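Local coordinates for surface presentation of antigens protein spaK (Salmonella typhimurium, PDB 2FM8) that acts as a cytoplasmic type III secretion chaperone, storing effectors such as SipA, SopA, SopE and SopE2 in a secretion-competent state for delivery into host cells, at residues W55-A60 / E93-L98; A39-C44 / N124-F129; E8-A13 / E113-A118. All blocks are in the same frame, centred on the assembly; numbering follows the deposited sequence.

From the N terminus, helix 6-17 comes first; contact 3 closes the longest loop by setting residues 8-13 across the start of helix 112-132. Contact 2 begins later, at the lead-in to strand 43-48, and ends further along that helix, so contacts 2 and 3 cross. Contact 1 joins the end of strand 51-57 to the hairpin of strands 90-94 and 97-103 and is nested inside both loops. Contacts 1 and 2 meet: Trp55 O probably bonds to Cys44 N, and Leu58 packs on Leu126. Contacts 2 and 3, with centres about 17 Å apart, both use helix 112-132, which ties helix 6-17 to the sheet.

Contact 1. Residues W55-A60 / E93-L98; sequences WAQLGA and EQNGEL
Glu97 reaches across to the backbone of Gly59, whose N donates to Glu97 OE1 at 2.9 Å in a bent bond, from above the carboxylate plane, 43° out of it. The chain of Glu97 leaves with CG anti to its own carbonyl carbon (chi1 -55°) and runs extended beyond it. The same OE1 lies 3.6 Å from Gln57 CB, and the side chains of Gln57 and Glu97 cross at about a right angle. Next door, Leu58 N bonds to Leu98 O at 2.7 Å, meeting the carbonyl nearly head-on (C=O...N 178°). Leu58 CB also presses on that oxygen, 3.3 Å from Leu98 O. The two leucines then lie side by side, pointing the same way, with Leu58 CD1 3.8 Å from Leu98 CD2. A water donates to both sides, 2.9 Å from Ala60 O and 2.6 Å from Gly96 O. Glu97 closes a type I' turn begun at Gln94, with Asn95 and Gly96 at its corners: a two-residue beta hairpin between strands 90-94 and 97-103. Ser62 OG, at the start of helix 62-78, bonds to Gly59 O and Leu98 N. Leu126 of helix 112-132 packs on Leu58, Met63 and Leu66 of helix 62-78 pack on Leu98, and Met78 of the second subunit packs on Leu98 and Glu93.

Contact 2. Residues A39-C44 / N124-F129; sequences ALPSIC and NYLEVF
Leu126 O accepts a hydrogen bond from Ser130 OG, one turn further along helix 112-132, while the side chain of Leu126 leaves the helix to meet residues 40-43. The helix is held by backbone bonds such as Phe129 N to Tyr125 O at 2.8 Å. No hydrogen bond crosses between the two segments; Leu126 carries most of the contact. Its CG stands anti to the backbone N (chi1 176°), and the two methyls divide the opposing surface between them. Leu126 CD2 presses on the carbonyl of Pro41, 3.3 Å from Pro41 O, and also lies 3.9 Å from Ile43 CG1. The same methyl is 4.1 Å from Leu40 CB. Leu126 CD1 touches the proline ring at CG and CD, 4.1 Å from Pro41 CG, the two side chains crossing obliquely. Ile43 and Leu126 slide past each other in opposite directions. At the more open margin, Leu40 CD1 packs 3.7 Å from Glu127 CG, so the glutamate contributes its aliphatic part here; its carboxylate has a long, weak ion pair with Arg131. Leu37, Ala56 and Leu58 add to the apolar surroundings of Leu126, and Ser42 OG turns to a hydrogen bond with Asp36 OD1. Backbone bonds from Ile43 to Leu35 and from Cys44 to Trp55 then carry the chain into the sheet, giving the alpha+beta fold of type III secretion chaperones, with helix 112-132 packed on an antiparallel sheet.

Contact 3. Residues E8-A13 / E113-A118; sequences ELVRSA and EKFSTA
Phe115 and Leu9 both hold CG anti to the backbone N (chi1 -164° and -156°), and each side chain is aimed at the other helix. They cross at about a right angle, and Leu9 CD2 comes to rest over one face of the Phe115 ring in a CH-pi contact, 4.0 Å from the ring centroid and offset toward the rim. Leu9 CG meets the root of the same side chain, 3.8 Å from Phe115 CB. Further round, Val10 CG2 touches the ring obliquely at 3.8 Å from Phe115 CE2, and Ala13 CB lies 4.0 Å from Phe115 CD2. This is a near-perpendicular helix-helix crossing: the short segments pass at 8.2 Å between axes, with 79° between their directions, joining the N-terminal helix 6-17 to the first turns of helix 112-132. The closest backbones are at Ala13 and Ser116, where the small methyl lets Ala13 CB approach to 3.5 Å from Ser116 N. Beside it, Ser116 OG lies 3.2 Å from Ala13 O, but whether its proton points there is not settled, because Ser17 OG is also a hydrogen-bond partner. Ser17, one turn beyond Ala13 on helix 6-17, bonds through OG to both Ser116 OG and Ala13 O; the Ser116 bond is the one between helices. Leu109 packs on both Leu9 and Phe115, while Ile45 of strand 43-48 lies against Val10 and Phe115.

Contact 1. Residues W55-A60 / E93-L98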
loop_
_atom_site.group_PDB
_atom_site.type_symbol
_atom_site.label_atom_id
_atom_site.label_comp_id
_atom_site.label_asym_id
_atom_site.label_seq_id
_atom_site.Cartn_x
_atom_site.Cartn_y
_atom_site.Cartn_z
ATOM N N TRP A 55 -17.127 -4.792 -11.961
ATOM C CA TRP A 55 -16.497 -4.626 -10.658
ATOM C C TRP A 55 -17.376 -5.101 -9.517
ATOM O O TRP A 55 -18.548 -5.392 -9.705
ATOM C CB TRP A 55 -16.056 -3.187 -10.444
ATOM C CG TRP A 55 -17.103 -2.238 -9.964
ATOM C CD1 TRP A 55 -17.359 -1.862 -8.647
ATOM C CD2 TRP A 55 -18.015 -1.511 -10.763
ATOM N NE1 TRP A 55 -18.372 -0.947 -8.607
ATOM C CE2 TRP A 55 -18.806 -0.719 -9.888
ATOM C CE3 TRP A 55 -18.243 -1.442 -12.129
ATOM C CZ2 TRP A 55 -19.795 0.123 -10.341
ATOM C CZ3 TRP A 55 -19.228 -0.615 -12.580
ATOM C CH2 TRP A 55 -19.996 0.167 -11.697
ATOM N N ALA A 56 -16.763 -5.210 -8.355
ATOM C CA ALA A 56 -17.437 -5.596 -7.123
ATOM C C ALA A 56 -16.708 -4.985 -5.942
ATOM O O ALA A 56 -15.482 -5.007 -5.891
ATOM C CB ALA A 56 -17.471 -7.108 -6.983
ATOM N N GLN A 57 -17.462 -4.445 -4.996
ATOM C CA GLN A 57 -16.934 -4.155 -3.658
ATOM C C GLN A 57 -16.755 -5.427 -2.863
ATOM O O GLN A 57 -17.575 -6.335 -2.953
ATOM C CB GLN A 57 -17.867 -3.206 -2.919
ATOM C CG GLN A 57 -17.887 -1.834 -3.530
ATOM C CD GLN A 57 -18.901 -0.938 -2.864
ATOM O OE1 GLN A 57 -19.437 -1.280 -1.803
ATOM N NE2 GLN A 57 -19.159 0.229 -3.464
ATOM N N LEU A 58 -15.681 -5.507 -2.080
ATOM C CA LEU A 58 -15.306 -6.765 -1.483
ATOM C C LEU A 58 -15.669 -6.917 -0.010
ATOM O O LEU A 58 -15.320 -7.923 0.590
ATOM C CB LEU A 58 -13.823 -7.035 -1.696
ATOM C CG LEU A 58 -13.388 -7.236 -3.143
ATOM C CD1 LEU A 58 -11.874 -7.252 -3.224
ATOM C CD2 LEU A 58 -13.984 -8.506 -3.739
ATOM N N GLY A 59 -16.423 -5.987 0.565
ATOM C CA GLY A 59 -16.905 -6.176 1.942
ATOM C C GLY A 59 -16.474 -5.087 2.912
ATOM O O GLY A 59 -15.440 -4.430 2.720
ATOM N N ALA A 60 -17.294 -4.897 3.946
ATOM C CA ALA A 60 -17.122 -3.813 4.932
ATOM C C ALA A 60 -15.747 -3.815 5.600
ATOM O O ALA A 60 -15.217 -2.758 5.926
ATOM C CB ALA A 60 -18.216 -3.907 6.011
ATOM N N GLU A 93 -11.085 1.395 -4.402
ATOM C CA GLU A 93 -11.785 1.511 -3.146
ATOM C C GLU A 93 -13.064 2.356 -3.313
ATOM O O GLU A 93 -13.012 3.468 -3.780
ATOM C CB GLU A 93 -10.878 2.141 -2.082
ATOM C CG GLU A 93 -11.582 2.149 -0.718
ATOM C CD GLU A 93 -10.833 2.806 0.384
ATOM O OE1 GLU A 93 -9.767 3.386 0.130
ATOM O OE2 GLU A 93 -11.337 2.744 1.524
ATOM N N GLN A 94 -14.201 1.812 -2.915
ATOM C CA GLN A 94 -15.472 2.490 -3.045
ATOM C C GLN A 94 -16.228 2.283 -1.757
ATOM O O GLN A 94 -16.280 1.172 -1.240
ATOM C CB GLN A 94 -16.315 1.916 -4.201
ATOM C CG GLN A 94 -16.027 2.503 -5.552
ATOM C CD GLN A 94 -16.591 3.894 -5.688
ATOM O OE1 GLN A 94 -17.814 4.099 -5.661
ATOM N NE2 GLN A 94 -15.704 4.868 -5.812
ATOM N N ASN A 95 -16.832 3.366 -1.272
ATOM C CA ASN A 95 -17.550 3.376 -0.016
ATOM C C ASN A 95 -16.793 2.724 1.144
ATOM O O ASN A 95 -17.381 1.981 1.941
ATOM C CB ASN A 95 -18.906 2.738 -0.225
ATOM C CG ASN A 95 -19.701 3.443 -1.299
ATOM O OD1 ASN A 95 -19.745 4.691 -1.349
ATOM N ND2 ASN A 95 -20.314 2.653 -2.190
ATOM N N GLY A 96 -15.495 3.032 1.234
ATOM C CA GLY A 96 -14.623 2.467 2.283
ATOM C C GLY A 96 -14.339 0.979 2.140
ATOM O O GLY A 96 -13.907 0.325 3.083
ATOM N N GLU A 97 -14.583 0.431 0.948
ATOM C CA GLU A 97 -14.404 -0.991 0.701
ATOM C C GLU A 97 -13.456 -1.212 -0.463
ATOM O O GLU A 97 -13.489 -0.468 -1.426
ATOM C CB GLU A 97 -15.745 -1.638 0.393
ATOM C CG GLU A 97 -16.810 -1.420 1.464
ATOM C CD GLU A 97 -17.967 -2.462 1.420
ATOM O OE1 GLU A 97 -17.913 -3.463 0.632
ATOM O OE2 GLU A 97 -18.904 -2.272 2.227
ATOM N N LEU A 98 -12.596 -2.226 -0.361
ATOM C CA LEU A 98 -11.774 -2.603 -1.482
ATOM C C LEU A 98 -12.640 -3.060 -2.667
ATOM O O LEU A 98 -13.619 -3.808 -2.490
ATOM C CB LEU A 98 -10.829 -3.723 -1.096
ATOM C CG LEU A 98 -9.728 -4.032 -2.115
ATOM C CD1 LEU A 98 -8.723 -2.889 -2.215
ATOM C CD2 LEU A 98 -9.023 -5.306 -1.632
HETATM O O HOH W 1 -13.055 -1.887 4.246
#

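Contact 2. Residues A39-C44 / N124-F129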
loop_
_atom_site.group_PDB
_atom_site.type_symbol
_atom_site.label_atom_id
_atom_site.label_comp_id
_atom_site.label_asym_id
_atom_site.label_seq_id
_atom_site.Cartn_x
_atom_site.Cartn_y
_atom_site.Cartn_z
ATOM N N ALA A 39 -24.061 -15.838 -2.127
ATOM C CA ALA A 39 -23.232 -15.621 -0.911
ATOM C C ALA A 39 -22.042 -14.741 -1.169
ATOM O O ALA A 39 -21.118 -14.777 -0.397
ATOM C CB ALA A 39 -22.732 -16.979 -0.347
ATOM N N LEU A 40 -22.081 -13.963 -2.248
ATOM C CA LEU A 40 -20.976 -13.157 -2.700
ATOM C C LEU A 40 -21.406 -11.709 -2.917
ATOM O O LEU A 40 -22.592 -11.414 -3.129
ATOM C CB LEU A 40 -20.436 -13.694 -4.021
ATOM C CG LEU A 40 -19.760 -15.057 -3.959
ATOM C CD1 LEU A 40 -19.459 -15.553 -5.369
ATOM C CD2 LEU A 40 -18.480 -14.981 -3.131
ATOM N N PRO A 41 -20.433 -10.802 -2.905
ATOM C CA PRO A 41 -20.755 -9.435 -3.260
ATOM C C PRO A 41 -21.390 -9.368 -4.656
ATOM O O PRO A 41 -21.056 -10.172 -5.527
ATOM C CB PRO A 41 -19.389 -8.743 -3.255
ATOM C CG PRO A 41 -18.530 -9.605 -2.377
ATOM C CD PRO A 41 -18.998 -10.979 -2.625
ATOM N N SER A 42 -22.294 -8.422 -4.842
ATOM C CA SER A 42 -22.868 -8.160 -6.141
ATOM C C SER A 42 -21.835 -7.706 -7.206
ATOM O O SER A 42 -20.875 -7.000 -6.923
ATOM C CB SER A 42 -24.017 -7.159 -6.012
ATOM O OG SER A 42 -24.977 -7.648 -5.078
ATOM N N ILE A 43 -22.058 -8.170 -8.438
ATOM C CA ILE A 43 -21.270 -7.772 -9.592
ATOM C C ILE A 43 -21.968 -6.610 -10.332
ATOM O O ILE A 43 -23.167 -6.693 -10.672
ATOM C CB ILE A 43 -21.058 -8.963 -10.510
ATOM C CG1 ILE A 43 -20.311 -10.061 -9.746
ATOM C CG2 ILE A 43 -20.358 -8.534 -11.827
ATOM C CD1 ILE A 43 -20.119 -11.377 -10.519
ATOM N N CYS A 44 -21.219 -5.529 -10.547
ATOM C CA CYS A 44 -21.684 -4.367 -11.280
ATOM C C CYS A 44 -21.044 -4.341 -12.652
ATOM O O CYS A 44 -19.865 -4.657 -12.818
ATOM C CB CYS A 44 -21.370 -3.070 -10.548
ATOM S SG CYS A 44 -22.032 -2.977 -8.868
ATOM N N ASN A 124 -15.400 -16.210 -10.866
ATOM C CA ASN A 124 -14.371 -17.041 -10.296
ATOM C C ASN A 124 -13.388 -16.206 -9.437
ATOM O O ASN A 124 -13.070 -16.551 -8.287
ATOM C CB ASN A 124 -13.550 -17.702 -11.411
ATOM C CG ASN A 124 -14.197 -18.913 -12.007
ATOM O OD1 ASN A 124 -15.150 -19.475 -11.488
ATOM N ND2 ASN A 124 -13.649 -19.340 -13.135
ATOM N N TYR A 125 -12.911 -15.101 -9.991
ATOM C CA TYR A 125 -11.983 -14.251 -9.230
ATOM C C TYR A 125 -12.644 -13.578 -8.062
ATOM O O TYR A 125 -12.023 -13.394 -7.024
ATOM C CB TYR A 125 -11.329 -13.191 -10.100
ATOM C CG TYR A 125 -10.385 -13.738 -11.117
ATOM C CD1 TYR A 125 -9.131 -14.242 -10.765
ATOM C CD2 TYR A 125 -10.730 -13.703 -12.452
ATOM C CE1 TYR A 125 -8.247 -14.705 -11.782
ATOM C CE2 TYR A 125 -9.892 -14.168 -13.430
ATOM C CZ TYR A 125 -8.685 -14.671 -13.106
ATOM O OH TYR A 125 -7.927 -15.104 -14.186
ATOM N N LEU A 126 -13.890 -13.185 -8.211
ATOM C CA LEU A 126 -14.619 -12.641 -7.075
ATOM C C LEU A 126 -14.645 -13.618 -5.889
ATOM O O LEU A 126 -14.444 -13.212 -4.769
ATOM C CB LEU A 126 -16.040 -12.216 -7.466
ATOM C CG LEU A 126 -16.893 -11.720 -6.284
ATOM C CD1 LEU A 126 -16.317 -10.431 -5.680
ATOM C CD2 LEU A 126 -18.308 -11.465 -6.699
ATOM N N GLU A 127 -14.917 -14.900 -6.144
ATOM C CA GLU A 127 -14.864 -15.912 -5.101
ATOM C C GLU A 127 -13.514 -15.944 -4.421
ATOM O O GLU A 127 -13.420 -15.933 -3.203
ATOM C CB GLU A 127 -15.152 -17.322 -5.652
ATOM C CG GLU A 127 -16.508 -17.767 -5.370
ATOM C CD GLU A 127 -16.843 -19.170 -5.899
ATOM O OE1 GLU A 127 -17.357 -19.962 -5.086
ATOM O OE2 GLU A 127 -16.606 -19.455 -7.089
ATOM N N VAL A 128 -12.476 -15.995 -5.231
ATOM C CA VAL A 128 -11.121 -16.108 -4.723
ATOM C C VAL A 128 -10.673 -14.873 -3.947
ATOM O O VAL A 128 -10.136 -14.980 -2.837
ATOM C CB VAL A 128 -10.189 -16.505 -5.915
ATOM C CG1 VAL A 128 -8.816 -16.155 -5.688
ATOM C CG2 VAL A 128 -10.351 -18.020 -6.186
ATOM N N PHE A 129 -10.863 -13.692 -4.522
ATOM C CA PHE A 129 -10.458 -12.463 -3.823
ATOM C C PHE A 129 -11.278 -12.268 -2.540
ATOM O O PHE A 129 -10.731 -11.951 -1.513
ATOM C CB PHE A 129 -10.615 -11.230 -4.720
ATOM C CG PHE A 129 -9.453 -10.989 -5.650
ATOM C CD1 PHE A 129 -8.460 -10.115 -5.310
ATOM C CD2 PHE A 129 -9.400 -11.607 -6.887
ATOM C CE1 PHE A 129 -7.368 -9.882 -6.165
ATOM C CE2 PHE A 129 -8.340 -11.391 -7.755
ATOM C CZ PHE A 129 -7.316 -10.539 -7.392
#

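Contact 3. Residues E8-A13 / E113-A118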
loop_
_atom_site.group_PDB
_atom_site.type_symbol
_atom_site.label_atom_id
_atom_site.label_comp_id
_atom_site.label_asym_id
_atom_site.label_seq_id
_atom_site.Cartn_x
_atom_site.Cartn_y
_atom_site.Cartn_z
ATOM N N GLU A 8 -28.109 -5.693 -23.782
ATOM C CA GLU A 8 -28.310 -6.842 -24.657
ATOM C C GLU A 8 -27.136 -7.804 -24.597
ATOM O O GLU A 8 -27.325 -9.031 -24.681
ATOM C CB GLU A 8 -28.642 -6.442 -26.094
ATOM C CG GLU A 8 -30.118 -6.039 -26.305
ATOM C CD GLU A 8 -31.173 -6.901 -25.524
ATOM O OE1 GLU A 8 -31.175 -8.163 -25.644
ATOM O OE2 GLU A 8 -32.001 -6.288 -24.791
ATOM N N LEU A 9 -25.944 -7.248 -24.408
ATOM C CA LEU A 9 -24.764 -8.063 -24.179
ATOM C C LEU A 9 -24.888 -8.906 -22.896
ATOM O O LEU A 9 -24.617 -10.114 -22.915
ATOM C CB LEU A 9 -23.505 -7.190 -24.113
ATOM C CG LEU A 9 -22.202 -7.914 -24.438
ATOM C CD1 LEU A 9 -22.268 -8.546 -25.831
ATOM C CD2 LEU A 9 -21.008 -6.963 -24.313
ATOM N N VAL A 10 -25.289 -8.258 -21.802
ATOM C CA VAL A 10 -25.447 -8.913 -20.508
ATOM C C VAL A 10 -26.535 -10.006 -20.601
ATOM O O VAL A 10 -26.347 -11.128 -20.143
ATOM C CB VAL A 10 -25.794 -7.871 -19.420
ATOM C CG1 VAL A 10 -26.296 -8.533 -18.148
ATOM C CG2 VAL A 10 -24.563 -7.007 -19.106
ATOM N N ARG A 11 -27.668 -9.661 -21.210
ATOM C CA ARG A 11 -28.793 -10.589 -21.334
ATOM C C ARG A 11 -28.330 -11.855 -22.099
ATOM O O ARG A 11 -28.581 -13.000 -21.700
ATOM C CB ARG A 11 -29.977 -9.859 -22.004
ATOM C CG ARG A 11 -31.178 -10.704 -22.227
ATOM C CD ARG A 11 -32.450 -9.907 -22.739
ATOM N NE ARG A 11 -33.236 -9.374 -21.603
ATOM C CZ ARG A 11 -33.239 -8.101 -21.178
ATOM N NH1 ARG A 11 -32.535 -7.148 -21.802
ATOM N NH2 ARG A 11 -33.981 -7.773 -20.115
ATOM N N SER A 12 -27.590 -11.637 -23.167
ATOM C CA SER A 12 -27.101 -12.716 -23.981
ATOM C C SER A 12 -26.075 -13.593 -23.265
ATOM O O SER A 12 -26.140 -14.821 -23.362
ATOM C CB SER A 12 -26.485 -12.145 -25.240
ATOM O OG SER A 12 -26.206 -13.200 -26.119
ATOM N N ALA A 13 -25.135 -12.970 -22.555
ATOM C CA ALA A 13 -24.148 -13.716 -21.769
ATOM C C ALA A 13 -24.775 -14.589 -20.694
ATOM O O ALA A 13 -24.307 -15.707 -20.437
ATOM C CB ALA A 13 -23.135 -12.765 -21.127
ATOM N N GLU A 113 -21.265 -15.029 -26.050
ATOM C CA GLU A 113 -20.403 -16.127 -25.615
ATOM C C GLU A 113 -19.092 -15.587 -25.054
ATOM O O GLU A 113 -18.624 -16.051 -24.008
ATOM C CB GLU A 113 -20.126 -17.124 -26.739
ATOM C CG GLU A 113 -21.335 -17.988 -27.070
ATOM C CD GLU A 113 -21.114 -18.905 -28.274
ATOM O OE1 GLU A 113 -22.051 -19.696 -28.567
ATOM O OE2 GLU A 113 -20.025 -18.844 -28.929
ATOM N N LYS A 114 -18.512 -14.620 -25.762
ATOM C CA LYS A 114 -17.298 -13.950 -25.337
ATOM C C LYS A 114 -17.525 -13.149 -24.022
ATOM O O LYS A 114 -16.708 -13.231 -23.093
ATOM C CB LYS A 114 -16.741 -13.052 -26.454
ATOM C CG LYS A 114 -15.821 -13.771 -27.514
ATOM C CD LYS A 114 -14.411 -14.041 -26.978
ATOM C CE LYS A 114 -13.465 -14.796 -27.987
ATOM N NZ LYS A 114 -11.986 -14.808 -27.545
ATOM N N PHE A 115 -18.630 -12.406 -23.932
ATOM C CA PHE A 115 -18.871 -11.650 -22.718
ATOM C C PHE A 115 -19.160 -12.572 -21.525
ATOM O O PHE A 115 -18.793 -12.253 -20.408
ATOM C CB PHE A 115 -19.962 -10.592 -22.897
ATOM C CG PHE A 115 -19.973 -9.558 -21.803
ATOM C CD1 PHE A 115 -18.842 -8.796 -21.538
ATOM C CD2 PHE A 115 -21.108 -9.376 -21.002
ATOM C CE1 PHE A 115 -18.832 -7.853 -20.525
ATOM C CE2 PHE A 115 -21.122 -8.433 -19.985
ATOM C CZ PHE A 115 -19.980 -7.676 -19.729
ATOM N N SER A 116 -19.816 -13.702 -21.786
ATOM C CA SER A 116 -20.058 -14.736 -20.784
ATOM C C SER A 116 -18.759 -15.262 -20.209
ATOM O O SER A 116 -18.674 -15.488 -19.029
ATOM C CB SER A 116 -20.881 -15.890 -21.370
ATOM O OG SER A 116 -21.346 -16.782 -20.364
ATOM N N THR A 117 -17.744 -15.435 -21.049
ATOM C CA THR A 117 -16.421 -15.843 -20.577
ATOM C C THR A 117 -15.858 -14.832 -19.580
ATOM O O THR A 117 -15.312 -15.212 -18.533
ATOM C CB THR A 117 -15.451 -16.033 -21.760
ATOM O OG1 THR A 117 -15.892 -17.162 -22.545
ATOM C CG2 THR A 117 -14.008 -16.246 -21.293
ATOM N N ALA A 118 -15.996 -13.547 -19.909
ATOM C CA ALA A 118 -15.560 -12.492 -19.015
ATOM C C ALA A 118 -16.357 -12.482 -17.706
ATOM O O ALA A 118 -15.771 -12.327 -16.646
ATOM C CB ALA A 118 -15.674 -11.117 -19.703
#